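Local coordinates for sporozoite surface protein 2 (Plasmodium vivax, PDB 4HQO) that probably serves as an adhesive surface receptor for the gliding motility of malaria sporozoites, binding a metal ion in its von Willebrand factor A domain, at residues T102-A107 against V136-Y141; I130-G135 against I160-G165; R142-A147 against N171-G176. The protein carries 4 engineered substitutions. All blocks are in the same frame, centred on the assembly; numbering follows the deposited sequence.

Contact 1 (T102-A107 against V136-Y141). Engineered in segment 102-107: S104 (natural residue Asn). With MG (magnesium ion), chain E.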
loop_
_atom_site.group_PDB
_atom_site.type_symbol
_atom_site.label_atom_id
_atom_site.label_comp_id
_atom_site.label_asym_id
_atom_site.label_seq_id
_atom_site.Cartn_x
_atom_site.Cartn_y
_atom_site.Cartn_z
ATOM N N THR A 102 -11.367 26.504 -6.532
ATOM C CA THR A 102 -9.918 26.513 -6.521
ATOM C C THR A 102 -9.392 25.071 -6.391
ATOM O O THR A 102 -10.138 24.123 -6.628
ATOM C CB THR A 102 -9.398 27.454 -5.419
ATOM O OG1 THR A 102 -10.034 27.119 -4.181
ATOM C CG2 THR A 102 -9.754 28.934 -5.767
ATOM N N THR A 103 -8.121 24.903 -6.037
ATOM C CA THR A 103 -7.445 23.611 -6.182
ATOM C C THR A 103 -6.675 23.198 -4.923
ATOM O O THR A 103 -5.483 23.478 -4.798
ATOM C CB THR A 103 -6.472 23.657 -7.374
ATOM O OG1 THR A 103 -7.112 24.298 -8.486
ATOM C CG2 THR A 103 -6.028 22.249 -7.772
ATOM N N SER A 104 -7.365 22.537 -3.998
ATOM C CA SER A 104 -6.772 22.113 -2.733
ATOM C C SER A 104 -5.842 20.899 -2.885
ATOM O O SER A 104 -6.082 19.831 -2.306
ATOM C CB SER A 104 -7.878 21.791 -1.735
ATOM O OG SER A 104 -8.592 22.959 -1.384
ATOM N N MET A 105 -4.772 21.061 -3.651
ATOM C CA MET A 105 -3.929 19.912 -3.984
ATOM C C MET A 105 -3.095 19.448 -2.783
ATOM O O MET A 105 -2.920 18.254 -2.563
ATOM C CB MET A 105 -3.024 20.241 -5.173
ATOM C CG MET A 105 -2.120 19.104 -5.594
ATOM S SD MET A 105 -0.956 19.589 -6.875
ATOM C CE MET A 105 -2.093 20.044 -8.184
ATOM N N THR A 106 -2.589 20.402 -2.012
ATOM C CA THR A 106 -1.793 20.098 -0.824
ATOM C C THR A 106 -2.648 19.331 0.187
ATOM O O THR A 106 -2.196 18.354 0.769
ATOM C CB THR A 106 -1.250 21.386 -0.180
ATOM O OG1 THR A 106 -0.335 22.019 -1.085
ATOM C CG2 THR A 106 -0.553 21.097 1.173
ATOM N N ALA A 107 -3.890 19.767 0.382
ATOM C CA ALA A 107 -4.793 19.091 1.319
ATOM C C ALA A 107 -5.118 17.643 0.906
ATOM O O ALA A 107 -5.212 16.756 1.754
ATOM C CB ALA A 107 -6.078 19.912 1.529
ATOM N N VAL A 136 -2.090 23.268 -11.436
ATOM C CA VAL A 136 -2.220 24.637 -10.926
ATOM C C VAL A 136 -2.809 24.613 -9.507
ATOM O O VAL A 136 -4.006 24.845 -9.317
ATOM C CB VAL A 136 -3.118 25.500 -11.844
ATOM C CG1 VAL A 136 -2.956 26.982 -11.500
ATOM C CG2 VAL A 136 -2.764 25.269 -13.308
ATOM N N PRO A 137 -1.975 24.286 -8.503
ATOM C CA PRO A 137 -2.481 24.201 -7.128
ATOM C C PRO A 137 -2.670 25.582 -6.499
ATOM O O PRO A 137 -2.192 26.588 -7.038
ATOM C CB PRO A 137 -1.368 23.434 -6.396
ATOM C CG PRO A 137 -0.120 23.813 -7.145
ATOM C CD PRO A 137 -0.556 23.898 -8.599
ATOM N N ASN A 138 -3.368 25.620 -5.367
ATOM C CA ASN A 138 -3.537 26.857 -4.617
ATOM C C ASN A 138 -2.214 27.402 -4.096
ATOM O O ASN A 138 -2.073 28.609 -3.921
ATOM C CB ASN A 138 -4.516 26.668 -3.458
ATOM C CG ASN A 138 -5.960 26.538 -3.925
ATOM O OD1 ASN A 138 -6.277 26.798 -5.084
ATOM N ND2 ASN A 138 -6.840 26.150 -3.013
ATOM N N SER A 139 -1.259 26.511 -3.831
ATOM C CA SER A 139 0.082 26.903 -3.395
ATOM C C SER A 139 1.127 25.981 -4.009
ATOM O O SER A 139 1.168 24.801 -3.686
ATOM C CB SER A 139 0.206 26.834 -1.878
ATOM O OG SER A 139 1.510 27.206 -1.478
ATOM N N LYS A 140 1.948 26.516 -4.904
ATOM C CA LYS A 140 2.953 25.709 -5.591
ATOM C C LYS A 140 3.905 25.040 -4.620
ATOM O O LYS A 140 4.104 23.830 -4.681
ATOM C CB LYS A 140 3.752 26.541 -6.600
ATOM C CG LYS A 140 3.037 26.733 -7.934
ATOM C CD LYS A 140 3.982 27.257 -9.004
ATOM C CE LYS A 140 3.243 27.470 -10.321
ATOM N NZ LYS A 140 4.145 27.926 -11.420
ATOM N N TYR A 141 4.501 25.821 -3.727
ATOM C CA TYR A 141 5.511 25.248 -2.850
ATOM C C TYR A 141 4.899 24.243 -1.890
ATOM O O TYR A 141 5.468 23.188 -1.674
ATOM C CB TYR A 141 6.299 26.304 -2.079
ATOM C CG TYR A 141 7.374 25.666 -1.227
ATOM C CD1 TYR A 141 8.555 25.201 -1.798
ATOM C CD2 TYR A 141 7.189 25.477 0.135
ATOM C CE1 TYR A 141 9.534 24.596 -1.026
ATOM C CE2 TYR A 141 8.161 24.867 0.915
ATOM C CZ TYR A 141 9.336 24.438 0.332
ATOM O OH TYR A 141 10.311 23.846 1.110
HETATM MG MG MG E . -7.597 24.571 -10.614
HETATM O O HOH W 1 -9.542 25.913 -1.612
HETATM O O HOH W 2 -6.399 27.193 -7.764
HETATM O O HOH W 3 -6.348 26.281 -10.423
HETATM O O HOH W 4 -6.241 22.899 -10.803
HETATM O O HOH W 5 -9.132 26.122 -10.575
#

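Contact 2 (I130-G135 against I160-G165)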
loop_
_atom_site.group_PDB
_atom_site.type_symbol
_atom_site.label_atom_id
_atom_site.label_comp_id
_atom_site.label_asym_id
_atom_site.label_seq_id
_atom_site.Cartn_x
_atom_site.Cartn_y
_atom_site.Cartn_z
ATOM N N ILE A 130 -1.680 8.229 -7.298
ATOM C CA ILE A 130 -1.891 8.720 -8.651
ATOM C C ILE A 130 -2.551 10.090 -8.558
ATOM O O ILE A 130 -3.668 10.218 -8.063
ATOM C CB ILE A 130 -2.744 7.750 -9.484
ATOM C CG1 ILE A 130 -2.021 6.408 -9.627
ATOM C CG2 ILE A 130 -3.041 8.339 -10.854
ATOM C CD1 ILE A 130 -2.771 5.416 -10.491
ATOM N N LEU A 131 -1.833 11.116 -9.003
ATOM C CA LEU A 131 -2.317 12.490 -8.922
ATOM C C LEU A 131 -2.768 12.964 -10.301
ATOM O O LEU A 131 -1.949 13.114 -11.208
ATOM C CB LEU A 131 -1.215 13.404 -8.365
ATOM C CG LEU A 131 -1.515 14.904 -8.288
ATOM C CD1 LEU A 131 -2.627 15.201 -7.281
ATOM C CD2 LEU A 131 -0.229 15.673 -7.942
ATOM N N MET A 132 -4.074 13.183 -10.464
ATOM C CA MET A 132 -4.614 13.651 -11.739
ATOM C C MET A 132 -4.916 15.134 -11.648
ATOM O O MET A 132 -5.818 15.528 -10.910
ATOM C CB MET A 132 -5.902 12.902 -12.096
ATOM C CG MET A 132 -5.706 11.448 -12.422
ATOM S SD MET A 132 -7.271 10.597 -12.697
ATOM C CE MET A 132 -8.012 11.629 -13.921
ATOM N N THR A 133 -4.189 15.952 -12.407
ATOM C CA THR A 133 -4.317 17.402 -12.273
ATOM C C THR A 133 -3.845 18.156 -13.523
ATOM O O THR A 133 -3.128 17.597 -14.354
ATOM C CB THR A 133 -3.534 17.893 -11.029
ATOM O OG1 THR A 133 -3.751 19.297 -10.822
ATOM C CG2 THR A 133 -2.034 17.619 -11.201
ATOM N N ASP A 134 -4.269 19.414 -13.661
ATOM C CA ASP A 134 -3.698 20.320 -14.660
ATOM C C ASP A 134 -2.464 21.046 -14.110
ATOM O O ASP A 134 -1.814 21.812 -14.813
ATOM C CB ASP A 134 -4.731 21.341 -15.160
ATOM C CG ASP A 134 -5.202 22.299 -14.072
ATOM O OD1 ASP A 134 -4.719 22.225 -12.914
ATOM O OD2 ASP A 134 -6.067 23.143 -14.389
ATOM N N GLY A 135 -2.167 20.823 -12.839
ATOM C CA GLY A 135 -0.924 21.311 -12.274
ATOM C C GLY A 135 -0.932 22.776 -11.879
ATOM O O GLY A 135 0.095 23.445 -11.977
ATOM N N ILE A 160 -0.838 12.239 -13.641
ATOM C CA ILE A 160 -1.572 12.184 -14.909
ATOM C C ILE A 160 -2.123 13.569 -15.224
ATOM O O ILE A 160 -2.872 14.144 -14.435
ATOM C CB ILE A 160 -2.747 11.192 -14.853
ATOM C CG1 ILE A 160 -2.266 9.818 -14.388
ATOM C CG2 ILE A 160 -3.423 11.076 -16.232
ATOM C CD1 ILE A 160 -1.236 9.221 -15.280
ATOM N N GLY A 161 -1.738 14.116 -16.363
ATOM C CA GLY A 161 -2.206 15.438 -16.735
ATOM C C GLY A 161 -3.629 15.410 -17.263
ATOM O O GLY A 161 -3.933 14.661 -18.185
ATOM N N ILE A 162 -4.508 16.202 -16.657
ATOM C CA ILE A 162 -5.866 16.389 -17.166
ATOM C C ILE A 162 -6.185 17.875 -17.192
ATOM O O ILE A 162 -5.469 18.678 -16.597
ATOM C CB ILE A 162 -6.930 15.699 -16.280
ATOM C CG1 ILE A 162 -6.812 16.175 -14.828
ATOM C CG2 ILE A 162 -6.839 14.177 -16.392
ATOM C CD1 ILE A 162 -8.058 15.884 -13.978
ATOM N N GLY A 163 -7.267 18.243 -17.867
ATOM C CA GLY A 163 -7.720 19.621 -17.869
ATOM C C GLY A 163 -7.467 20.320 -19.181
ATOM O O GLY A 163 -6.599 19.908 -19.962
ATOM N N GLN A 164 -8.230 21.388 -19.414
ATOM C CA GLN A 164 -8.164 22.149 -20.657
ATOM C C GLN A 164 -6.862 22.934 -20.806
ATOM O O GLN A 164 -6.415 23.186 -21.927
ATOM C CB GLN A 164 -9.367 23.097 -20.767
ATOM C CG GLN A 164 -9.431 24.158 -19.673
ATOM C CD GLN A 164 -10.792 24.819 -19.573
ATOM O OE1 GLN A 164 -11.608 24.728 -20.490
ATOM N NE2 GLN A 164 -11.047 25.483 -18.451
ATOM N N GLY A 165 -6.261 23.318 -19.681
ATOM C CA GLY A 165 -5.043 24.112 -19.698
ATOM C C GLY A 165 -3.994 23.597 -18.728
ATOM O O GLY A 165 -3.880 24.083 -17.599
HETATM O O HOH W 6 -7.106 22.873 -16.898
HETATM O O HOH W 7 -5.294 25.512 -15.941
#

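Contact 3 (R142-A147 against N171-G176)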
loop_
_atom_site.group_PDB
_atom_site.type_symbol
_atom_site.label_atom_id
_atom_site.label_comp_id
_atom_site.label_asym_id
_atom_site.label_seq_id
_atom_site.Cartn_x
_atom_site.Cartn_y
_atom_site.Cartn_z
ATOM N N ARG A 142 3.736 24.565 -1.331
ATOM C CA ARG A 142 3.099 23.677 -0.361
ATOM C C ARG A 142 2.789 22.309 -0.955
ATOM O O ARG A 142 2.928 21.295 -0.273
ATOM C CB ARG A 142 1.844 24.308 0.253
ATOM C CG ARG A 142 2.149 25.499 1.168
ATOM C CD ARG A 142 0.987 25.821 2.095
ATOM N NE ARG A 142 0.645 24.689 2.951
ATOM C CZ ARG A 142 -0.057 24.780 4.074
ATOM N NH1 ARG A 142 -0.502 25.956 4.494
ATOM N NH2 ARG A 142 -0.315 23.687 4.781
ATOM N N ALA A 143 2.387 22.285 -2.225
ATOM C CA ALA A 143 2.111 21.025 -2.908
ATOM C C ALA A 143 3.397 20.242 -3.185
ATOM O O ALA A 143 3.438 19.025 -3.000
ATOM C CB ALA A 143 1.312 21.259 -4.211
ATOM N N LEU A 144 4.449 20.935 -3.615
ATOM C CA LEU A 144 5.739 20.284 -3.843
ATOM C C LEU A 144 6.305 19.720 -2.543
ATOM O O LEU A 144 6.931 18.660 -2.522
ATOM C CB LEU A 144 6.751 21.274 -4.437
ATOM C CG LEU A 144 6.543 21.776 -5.869
ATOM C CD1 LEU A 144 7.628 22.761 -6.243
ATOM C CD2 LEU A 144 6.532 20.618 -6.852
ATOM N N GLU A 145 6.083 20.450 -1.459
ATOM C CA GLU A 145 6.651 20.112 -0.165
ATOM C C GLU A 145 6.055 18.815 0.368
ATOM O O GLU A 145 6.778 17.931 0.827
ATOM C CB GLU A 145 6.396 21.244 0.829
ATOM C CG GLU A 145 6.990 21.008 2.206
ATOM C CD GLU A 145 6.532 22.053 3.216
ATOM O OE1 GLU A 145 5.352 22.473 3.165
ATOM O OE2 GLU A 145 7.349 22.460 4.050
ATOM N N VAL A 146 4.734 18.698 0.309
ATOM C CA VAL A 146 4.087 17.491 0.805
ATOM C C VAL A 146 4.358 16.288 -0.105
ATOM O O VAL A 146 4.532 15.168 0.380
ATOM C CB VAL A 146 2.571 17.677 1.037
ATOM C CG1 VAL A 146 1.866 18.041 -0.253
ATOM C CG2 VAL A 146 1.970 16.410 1.626
ATOM N N ALA A 147 4.410 16.516 -1.415
ATOM C CA ALA A 147 4.741 15.441 -2.352
ATOM C C ALA A 147 6.128 14.906 -2.023
ATOM O O ALA A 147 6.359 13.701 -2.014
ATOM C CB ALA A 147 4.715 15.942 -3.764
ATOM N N ASN A 171 3.644 19.973 -13.375
ATOM C CA ASN A 171 3.351 18.543 -13.285
ATOM C C ASN A 171 4.620 17.704 -13.315
ATOM O O ASN A 171 4.750 16.755 -12.547
ATOM C CB ASN A 171 2.401 18.092 -14.398
ATOM C CG ASN A 171 0.939 18.374 -14.076
ATOM O OD1 ASN A 171 0.592 18.693 -12.942
ATOM N ND2 ASN A 171 0.074 18.230 -15.075
ATOM N N ARG A 172 5.550 18.065 -14.196
ATOM C CA ARG A 172 6.814 17.354 -14.308
ATOM C C ARG A 172 7.648 17.575 -13.054
ATOM O O ARG A 172 8.339 16.670 -12.584
ATOM C CB ARG A 172 7.600 17.819 -15.540
ATOM C CG ARG A 172 7.042 17.338 -16.876
ATOM C CD ARG A 172 7.910 17.796 -18.044
ATOM N NE ARG A 172 8.777 16.724 -18.531
ATOM C CZ ARG A 172 10.083 16.640 -18.291
ATOM N NH1 ARG A 172 10.696 17.573 -17.574
ATOM N NH2 ARG A 172 10.779 15.623 -18.777
ATOM N N LEU A 173 7.580 18.785 -12.514
ATOM C CA LEU A 173 8.351 19.119 -11.327
ATOM C C LEU A 173 7.869 18.291 -10.139
ATOM O O LEU A 173 8.657 17.639 -9.473
ATOM C CB LEU A 173 8.268 20.619 -11.028
ATOM C CG LEU A 173 9.152 21.126 -9.895
ATOM C CD1 LEU A 173 10.614 20.826 -10.182
ATOM C CD2 LEU A 173 8.934 22.623 -9.707
ATOM N N ILE A 174 6.569 18.284 -9.893
ATOM C CA ILE A 174 6.051 17.531 -8.759
ATOM C C ILE A 174 6.221 16.017 -8.963
ATOM O O ILE A 174 6.341 15.266 -8.000
ATOM C CB ILE A 174 4.588 17.914 -8.415
ATOM C CG1 ILE A 174 4.236 17.454 -6.998
ATOM C CG2 ILE A 174 3.584 17.340 -9.451
ATOM C CD1 ILE A 174 2.929 18.027 -6.471
ATOM N N ALA A 175 6.267 15.578 -10.216
ATOM C CA ALA A 175 6.456 14.154 -10.514
ATOM C C ALA A 175 7.917 13.732 -10.342
ATOM O O ALA A 175 8.223 12.549 -10.200
ATOM C CB ALA A 175 5.982 13.835 -11.920
ATOM N N GLY A 176 8.817 14.705 -10.356
ATOM C CA GLY A 176 10.226 14.412 -10.199
ATOM C C GLY A 176 10.913 14.101 -11.513
ATOM O O GLY A 176 11.935 13.425 -11.533
#

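Contact 1 (T102-A107 against V136-Y141)
N138 folds its amide against the backbone of T103, and that exchange is the tight heart of the contact between 102-107 and 136-141. With CG anti to the carbonyl carbon (chi1 -72°), the carboxamide lies against the backbone of T103, with OD1 also close to T102 CB, and T103 N donates to N138 OD1 at 2.8 Å, nearly straight but from above the carbonyl plane. The reverse bond runs from N138 N to T103 O at 3.1 Å, this time in plane and on a lone pair. T103 O is gripped twice, because M105 N of its own segment also donates to it. Just beyond, T103 turns OG1 beside its backbone N and binds the magnesium ion at 2.2 Å; water 3, another ligand of the metal, donates to V136 O, so the segment 136-141 reaches the ion through water. This is the MIDAS arrangement of von Willebrand A domains, with S28 and S30 supplying further protein ligands. On the apolar side M105 lies alongside P137, CB to CB at 3.8 Å; its extended chi1 and chi2 lay SD beside P137 CB, and the bend at chi3 brings CE to the same atom.

The other flank is looser and wetter. Water 2 links T103 OG1 to N138 OD1, donating to the latter at 2.7 Å, while water 1 joins T102 OG1 and the engineered S104 OG, with only a weak bond from N138 ND2; the main partner of S104 OG is G66 O. T106 barely meets S139. M105 and P137 together face A143 of helix 140-152 and F170 of helix 168-175, and M105 continues inward onto L131 and T133 of strand 126-133 and F65 of strand 58-65.

Contact 2 (I130-G135 against I160-G165)
Three backbone hydrogen bonds zip 130-135 to 160-165 as parallel strands, pairing M132 with I160 and T133 with G161. I160 N gives to L131 O at 2.8 Å, T133 N to I160 O nearly along the C=O axis, and I162 N to T133 O at 3.0 Å, this last donor standing 63° out of the carbonyl plane as the strand 156-161 ends. Two CA-H...O contacts fill in between them: M132 CA approaches I160 O, and G161 CA approaches T133 O at 3.3 Å.

The apolar contacts lie on the face that carries M132 and I160. These two run side by side, CG of the methionine 3.8 Å from CB of the isoleucine, and I130 CG2 rests against I160 CG1. M132 bends at chi3 (53°), which carries CE across to I162 CG2 at 3.7 Å. Helices 33-49 (V40, M43, L44) and 192-203 (A195, L198, I199) pack over this face.

Polar side chains gather at the C-terminal ends. T133 OG1 accepts from G135 N at 3.0 Å, forming an ST turn, and also bonds to D26. D134 brings CB close to I162 O. Its OD2 bonds to S30; water 6 lies 2.7 Å from D134 OD2 and accepts from G165 N, while D134 OD1 takes the amide of V136.

An apolar, parallel-paired stretch of sheet thus gives way to a hydrated acidic end of the strands, where D134, beside the magnesium ligand S30 and with its side chain about 4 Å from the ion at the nearest atoms, is placed as a second-shell carboxylate, its charge probably favouring the bound cation.

Contact 3 (R142-A147 against N171-G176)
I174 sets CG1 anti to its backbone N (chi1 -162°) and keeps the chain extended through chi2, so that its CD1 end reaches over to helix 140-152. L144 does the complementary thing: CG anti to the carbonyl carbon (chi1 -69°) and an extended chi2 bring its two methyls across to helix 168-175. In L173, CG is anti to the backbone N, which swings CD2 round to the leucine opposite.

L144 crosses I174 obliquely, and its CD2 sits on the base of that side chain, 3.7 Å from I174 CB and equally near I174 CA. Its other branch, CD1, meets L173 CD2 at 3.7 Å, the two leucines crossing at about a right angle on the outer side, where L173 is exposed. On the inner side I174 CG1 lies against A147 CB at 3.6 Å, and I174 CD1 reaches the carbonyl oxygen A143 O at 3.6 Å. At A143 and A147 the isoleucine thus comes close to the backbone of 142-147. The axes of the segments 142-147 and 171-175 approach to 10.0 Å, with 28° between their directions: neighbouring, near-parallel helices beside strand 156-161 of the A domain's sheet, where I174 rests on V159.

G176, at positive phi, ends helix 168-175 in a Schellman motif; its N bonds back to L173 O and, weakly, to R172 O. No hydrogen bond crosses between the two segments, so their seam is one of aliphatic carbons, apart from I174 CD1 against A143 O; farther along, K151 of helix 140-152 bonds to I174 O, adding a polar tie.

In the fold
Following the chain from the N terminus, 102-107 opens helix 105-117 and then strand 126-133 runs into the segment 136-141; contact 1 closes that circuit beside the magnesium. Contact 2 starts inside it, at 130-135, and closes only at 160-165, so the two loops cross, and contact 2 spans a beta-alpha-beta unit through helix 140-152. Contact 3 opens at 142-147, after contact 1 has closed, and crosses contact 2 by closing at 171-176. Direct touches bind the set: M105 reaches T133, T106 meets A143, and N171 leans on G135 and T133. Together they tie three helices to two adjacent parallel strands of the A domain.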